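Local coordinates for protein tryptophan halogenase (Shewanella frigidimarina, PDB 2PYX) that probably acts as a flavin-dependent monooxygenase-type enzyme that uses FAD to halogenate tryptophan or a related substrate, at residues R339-Q344 and R396-W401; I348-A353 and W370-L375. One frame throughout, in Å; residues are numbered along the deposited sequence.

Contact 1: R339-Q344 and R396-W401; sequences RAKCWQ and RYQQHW
Tyr397 reaches from helix 383-413 into the bend at 339-342, where strand 337-339 ends, with its ring clasped between Cys342 and its own helix. CB of Cys342 lies over one face, 3.8 Å from the ring centroid and 19° off the normal, a CH-pi contact. SG, in the crowded position between backbone N and carbonyl carbon (chi1 67°), comes to the same ring obliquely, a sulfur-aromatic contact with SG 3.8 Å from CD1 of Tyr397. A cysteine suits this spot, being small enough to set CB on the ring face, with a polarisable sulfur to meet its pi cloud. CD1 of Trp401, one helical turn on, packs near the rim of the opposite face. At the phenol end, OH of Tyr397 donates to O of Arg339 at 2.7 Å, and that oxygen lies at the ring edge, in plane. Beside it, Gln398 extends beyond CG, and its NE2 donates to O of Ala340 at 2.9 Å with an N-H...O angle of 153°; Lys341 runs alongside, pointing the same way. The guanidinium of Arg339 turns elsewhere, to O of Val242. A phenylalanine in place of Tyr397 would probably keep the ring packing but leave O of Arg339 without this hydroxyl donor. Two successive backbone carbonyls thus take hydrogen bonds from uncharged helix side chains, which probably helps to hold the bend against the helix.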
loop_
_atom_site.group_PDB
_atom_site.type_symbol
_atom_site.label_atom_id
_atom_site.label_comp_id
_atom_site.label_asym_id
_atom_site.label_seq_id
_atom_site.Cartn_x
_atom_site.Cartn_y
_atom_site.Cartn_z
ATOM N N ARG A 339 12.139 10.415 4.065
ATOM C CA ARG A 339 13.437 10.664 4.647
ATOM C C ARG A 339 14.530 10.137 3.737
ATOM O O ARG A 339 14.347 9.131 3.065
ATOM C CB ARG A 339 13.524 10.015 6.025
ATOM C CG ARG A 339 12.579 10.594 7.056
ATOM C CD ARG A 339 13.094 11.906 7.605
ATOM N NE ARG A 339 12.013 12.596 8.274
ATOM C CZ ARG A 339 12.095 13.799 8.815
ATOM N NH1 ARG A 339 13.221 14.465 8.801
ATOM N NH2 ARG A 339 11.026 14.330 9.382
ATOM N N ALA A 340 15.685 10.791 3.697
ATOM C CA ALA A 340 16.703 10.400 2.724
ATOM C C ALA A 340 17.194 8.937 2.892
ATOM O O ALA A 340 17.632 8.313 1.923
ATOM C CB ALA A 340 17.870 11.367 2.813
ATOM N N LYS A 341 17.191 8.466 4.141
ATOM C CA LYS A 341 17.528 7.102 4.522
ATOM C C LYS A 341 16.431 6.620 5.470
ATOM O O LYS A 341 15.855 7.450 6.177
ATOM C CB LYS A 341 18.865 7.113 5.303
ATOM C CG LYS A 341 20.088 7.435 4.508
ATOM C CD LYS A 341 21.246 7.916 5.345
ATOM C CE LYS A 341 22.047 6.831 5.883
ATOM N NZ LYS A 341 23.339 7.403 6.433
ATOM N N CYS A 342 16.162 5.325 5.536
ATOM C CA CYS A 342 15.314 4.765 6.612
ATOM C C CYS A 342 16.121 4.231 7.801
ATOM O O CYS A 342 15.526 3.980 8.845
ATOM C CB CYS A 342 14.396 3.642 6.145
ATOM S SG CYS A 342 15.190 2.124 5.632
ATOM N N TRP A 343 17.430 4.080 7.664
ATOM C CA TRP A 343 18.252 3.433 8.683
ATOM C C TRP A 343 19.522 4.276 8.907
ATOM O O TRP A 343 20.304 4.465 7.992
ATOM C CB TRP A 343 18.611 2.017 8.256
ATOM C CG TRP A 343 19.227 1.130 9.290
ATOM C CD1 TRP A 343 19.925 1.500 10.404
ATOM C CD2 TRP A 343 19.211 -0.305 9.263
ATOM N NE1 TRP A 343 20.339 0.357 11.094
ATOM C CE2 TRP A 343 19.922 -0.755 10.415
ATOM C CE3 TRP A 343 18.679 -1.258 8.374
ATOM C CZ2 TRP A 343 20.091 -2.090 10.689
ATOM C CZ3 TRP A 343 18.835 -2.579 8.651
ATOM C CH2 TRP A 343 19.548 -2.992 9.806
ATOM N N GLN A 344 19.645 4.853 10.102
ATOM C CA GLN A 344 20.791 5.694 10.459
ATOM C C GLN A 344 21.293 5.192 11.810
ATOM O O GLN A 344 20.507 5.044 12.744
ATOM C CB GLN A 344 20.341 7.162 10.576
ATOM C CG GLN A 344 21.441 8.136 10.983
ATOM C CD GLN A 344 22.525 8.219 9.933
ATOM O OE1 GLN A 344 22.273 8.553 8.759
ATOM N NE2 GLN A 344 23.757 7.906 10.335
ATOM N N ARG A 396 17.998 0.047 -1.294
ATOM C CA ARG A 396 16.738 -0.538 -1.785
ATOM C C ARG A 396 15.564 0.361 -1.429
ATOM O O ARG A 396 14.658 0.564 -2.259
ATOM C CB ARG A 396 16.484 -1.959 -1.232
ATOM C CG ARG A 396 15.260 -2.650 -1.778
ATOM C CD ARG A 396 15.273 -2.927 -3.277
ATOM N NE ARG A 396 16.392 -3.794 -3.678
ATOM C CZ ARG A 396 16.498 -5.094 -3.415
ATOM N NH1 ARG A 396 15.587 -5.744 -2.750
ATOM N NH2 ARG A 396 17.562 -5.759 -3.835
ATOM N N TYR A 397 15.581 0.907 -0.222
ATOM C CA TYR A 397 14.559 1.878 0.220
ATOM C C TYR A 397 14.472 3.072 -0.715
ATOM O O TYR A 397 13.358 3.490 -1.132
ATOM C CB TYR A 397 14.892 2.300 1.632
ATOM C CG TYR A 397 14.298 3.572 2.125
ATOM C CD1 TYR A 397 13.073 3.579 2.777
ATOM C CD2 TYR A 397 14.968 4.770 1.998
ATOM C CE1 TYR A 397 12.515 4.783 3.281
ATOM C CE2 TYR A 397 14.435 5.955 2.491
ATOM C CZ TYR A 397 13.185 5.964 3.100
ATOM O OH TYR A 397 12.632 7.132 3.634
ATOM N N GLN A 398 15.643 3.587 -1.099
ATOM C CA GLN A 398 15.716 4.721 -2.037
ATOM C C GLN A 398 15.159 4.329 -3.422
ATOM O O GLN A 398 14.427 5.111 -4.086
ATOM C CB GLN A 398 17.154 5.207 -2.106
ATOM C CG GLN A 398 17.561 5.908 -0.831
ATOM C CD GLN A 398 19.059 5.939 -0.580
ATOM O OE1 GLN A 398 19.855 5.457 -1.412
ATOM N NE2 GLN A 398 19.448 6.498 0.588
ATOM N N GLN A 399 15.478 3.123 -3.886
ATOM C CA GLN A 399 14.914 2.594 -5.143
ATOM C C GLN A 399 13.373 2.543 -5.029
ATOM O O GLN A 399 12.641 2.948 -5.927
ATOM C CB GLN A 399 15.424 1.184 -5.448
ATOM C CG GLN A 399 16.915 1.067 -5.782
ATOM C CD GLN A 399 17.310 1.555 -7.176
ATOM O OE1 GLN A 399 16.490 2.049 -7.957
ATOM N NE2 GLN A 399 18.595 1.386 -7.495
ATOM N N HIS A 400 12.878 1.999 -3.932
ATOM C CA HIS A 400 11.411 1.908 -3.712
ATOM C C HIS A 400 10.740 3.250 -3.764
ATOM O O HIS A 400 9.713 3.401 -4.442
ATOM C CB HIS A 400 11.083 1.239 -2.403
ATOM C CG HIS A 400 11.348 -0.236 -2.398
ATOM N ND1 HIS A 400 11.267 -1.026 -3.527
ATOM C CD2 HIS A 400 11.616 -1.073 -1.363
ATOM C CE1 HIS A 400 11.498 -2.290 -3.182
ATOM N NE2 HIS A 400 11.724 -2.342 -1.878
ATOM N N TRP A 401 11.310 4.222 -3.070
ATOM C CA TRP A 401 10.685 5.574 -3.034
ATOM C C TRP A 401 10.736 6.240 -4.395
ATOM O O TRP A 401 9.777 6.886 -4.817
ATOM C CB TRP A 401 11.248 6.428 -1.893
ATOM C CG TRP A 401 10.482 6.207 -0.636
ATOM C CD1 TRP A 401 10.847 5.453 0.465
ATOM C CD2 TRP A 401 9.192 6.719 -0.355
ATOM N NE1 TRP A 401 9.859 5.515 1.411
ATOM C CE2 TRP A 401 8.841 6.317 0.938
ATOM C CE3 TRP A 401 8.314 7.555 -1.066
ATOM C CZ2 TRP A 401 7.617 6.662 1.503
ATOM C CZ3 TRP A 401 7.106 7.902 -0.476
ATOM C CH2 TRP A 401 6.781 7.449 0.784
#

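Contact 2: I348-A353 and W370-L375; sequences IAIGMA and WTASTL
This is a buried, mainly apolar contact between the end of strand 347-349, with the residue that follows it, and helix 363-377, and Thr371 is its centre. The methyl CG2 of Thr371 touches both isoleucines, 3.6 Å from CG1 of Ile350 and 3.7 Å from CD1 of Ile348. The two isoleucines and the threonine point past one another; Ile350 meets the methyl with CG1 and Ile348 with its terminal CD1. Ile348 is modelled in two conformers, which makes its contacts less certain; in the one described, CG1 is anti to the backbone N (chi1 -171°), and the extended chain carries CD1 to the threonine methyl, while its other branch, CG2, meets CD2 of Leu375 at 4.1 Å, one turn further along the helix. On Ile350, CD1 goes past Thr371 to CB of Ala372 at 4.3 Å, where a small residue lets the isoleucine approach the helix backbone. Strand 347-349 lies between strands 224-227 and 343-344 in the mixed sheet that also holds strand 9-13, consistent with the Rossmann-type FAD-binding fold of flavin-dependent halogenases. Helix 16-31 shares this core, Thr22 touching both Ile350 and Ala372, and Ile350 lies close to Ala18, predicted to bind FAD. A beta-branched isoleucine suits the strand at Ile348, where both of its branches meet the helix. Threonine adds a polar arm to its methyl: OG1 of Thr371 is hydrogen-bonded to O of Leu367 in the preceding turn, and it also accepts from a water at 2.8 Å. The same water donates to O of Ala349 at 2.9 Å, bridging helix and strand through their polar groups while the methyl keeps to the isoleucines.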
loop_
_atom_site.group_PDB
_atom_site.type_symbol
_atom_site.label_atom_id
_atom_site.label_comp_id
_atom_site.label_asym_id
_atom_site.label_seq_id
_atom_site.Cartn_x
_atom_site.Cartn_y
_atom_site.Cartn_z
ATOM N N ILE A 348 16.064 2.364 12.737
ATOM C CA ILE A 348 15.352 2.235 11.465
ATOM C C ILE A 348 13.913 2.730 11.628
ATOM O O ILE A 348 13.218 2.410 12.584
ATOM C CB ILE A 348 15.483 0.794 10.909
ATOM C CG1 ILE A 348 14.946 0.690 9.473
ATOM C CG2 ILE A 348 14.862 -0.235 11.844
ATOM C CD1 ILE A 348 15.128 -0.691 8.850
ATOM N N ALA A 349 13.471 3.546 10.668
ATOM C CA ALA A 349 12.140 4.119 10.692
ATOM C C ALA A 349 11.192 3.252 9.856
ATOM O O ALA A 349 11.508 2.872 8.717
ATOM C CB ALA A 349 12.128 5.545 10.186
ATOM N N ILE A 350 10.027 2.969 10.418
ATOM C CA ILE A 350 9.021 2.154 9.748
ATOM C C ILE A 350 7.662 2.863 9.871
ATOM O O ILE A 350 7.279 3.319 10.971
ATOM C CB ILE A 350 8.982 0.709 10.304
ATOM C CG1 ILE A 350 10.375 0.069 10.164
ATOM C CG2 ILE A 350 7.896 -0.127 9.655
ATOM C CD1 ILE A 350 10.503 -1.394 10.537
ATOM N N GLY A 351 6.962 2.965 8.753
ATOM C CA GLY A 351 5.737 3.712 8.682
ATOM C C GLY A 351 5.991 5.174 8.370
ATOM O O GLY A 351 6.964 5.505 7.651
HETATM N N MSE A 352 5.092 6.039 8.838
HETATM C CA MSE A 352 5.133 7.469 8.521
HETATM C C MSE A 352 6.389 8.162 9.040
HETATM O O MSE A 352 6.763 9.235 8.535
HETATM C CB MSE A 352 3.882 8.155 9.052
HETATM C CG MSE A 352 2.644 7.545 8.439
HETATM SE SE MSE A 352 0.974 8.304 9.086
HETATM C CE MSE A 352 1.314 9.953 8.740
ATOM N N ALA A 353 7.049 7.563 10.041
ATOM C CA ALA A 353 8.310 8.105 10.514
ATOM C C ALA A 353 9.363 8.112 9.406
ATOM O O ALA A 353 10.295 8.938 9.439
ATOM C CB ALA A 353 8.839 7.358 11.723
ATOM N N TRP A 370 7.429 -4.168 3.820
ATOM C CA TRP A 370 8.733 -4.318 3.192
ATOM C C TRP A 370 9.819 -4.053 4.229
ATOM O O TRP A 370 10.764 -4.814 4.360
ATOM C CB TRP A 370 8.923 -3.378 1.965
ATOM C CG TRP A 370 10.331 -3.433 1.542
ATOM C CD1 TRP A 370 10.934 -4.449 0.817
ATOM C CD2 TRP A 370 11.384 -2.528 1.900
ATOM N NE1 TRP A 370 12.274 -4.206 0.699
ATOM C CE2 TRP A 370 12.587 -3.035 1.342
ATOM C CE3 TRP A 370 11.439 -1.327 2.601
ATOM C CZ2 TRP A 370 13.815 -2.409 1.535
ATOM C CZ3 TRP A 370 12.659 -0.696 2.752
ATOM C CH2 TRP A 370 13.836 -1.245 2.228
ATOM N N THR A 371 9.702 -2.949 4.957
ATOM C CA THR A 371 10.795 -2.568 5.817
ATOM C C THR A 371 10.963 -3.588 6.970
ATOM O O THR A 371 12.074 -4.023 7.308
ATOM C CB THR A 371 10.626 -1.153 6.402
ATOM O OG1 THR A 371 10.221 -0.214 5.392
ATOM C CG2 THR A 371 11.952 -0.703 6.995
ATOM N N ALA A 372 9.843 -3.975 7.579
ATOM C CA ALA A 372 9.857 -4.914 8.689
ATOM C C ALA A 372 10.331 -6.295 8.243
ATOM O O ALA A 372 11.122 -6.938 8.929
ATOM C CB ALA A 372 8.474 -4.994 9.337
ATOM N N SER A 373 9.807 -6.759 7.117
ATOM C CA SER A 373 10.219 -8.073 6.621
ATOM C C SER A 373 11.715 -8.069 6.240
ATOM O O SER A 373 12.418 -9.046 6.479
ATOM C CB SER A 373 9.356 -8.552 5.438
ATOM O OG SER A 373 9.467 -7.709 4.303
ATOM N N THR A 374 12.183 -6.975 5.649
ATOM C CA THR A 374 13.583 -6.853 5.286
ATOM C C THR A 374 14.449 -6.880 6.513
ATOM O O THR A 374 15.460 -7.576 6.541
ATOM C CB THR A 374 13.798 -5.562 4.473
ATOM O OG1 THR A 374 13.046 -5.702 3.260
ATOM C CG2 THR A 374 15.229 -5.372 4.134
ATOM N N LEU A 375 14.074 -6.135 7.542
ATOM C CA LEU A 375 14.861 -6.156 8.778
ATOM C C LEU A 375 14.869 -7.556 9.375
ATOM O O LEU A 375 15.913 -8.042 9.814
ATOM C CB LEU A 375 14.265 -5.165 9.773
ATOM C CG LEU A 375 14.905 -5.197 11.151
ATOM C CD1 LEU A 375 16.402 -4.818 11.063
ATOM C CD2 LEU A 375 14.160 -4.283 12.087
HETATM O O HOH W 1 10.543 2.473 6.040
#

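Contacts 1 and 2 pack two successive helices, 383-413 and 363-377, against neighbouring parts of the chain: the loop that leads into strand 343-344, and strand 347-349, its antiparallel neighbour in the sheet. Contact 2 is nested within the loop closed by contact 1, their centres about 10 Å apart. Contact 2 belongs to the core and relies on aliphatic side chains with one bridging water; contact 1 is only partly buried and combines direct side-chain bonds to backbone carbonyls with packing on an aromatic ring. They join through a probable backbone hydrogen bond, Ala349 N to Cys342 O at 2.8 Å, and through the helices, where the rings of Trp370 and His400 meet edge-to-face.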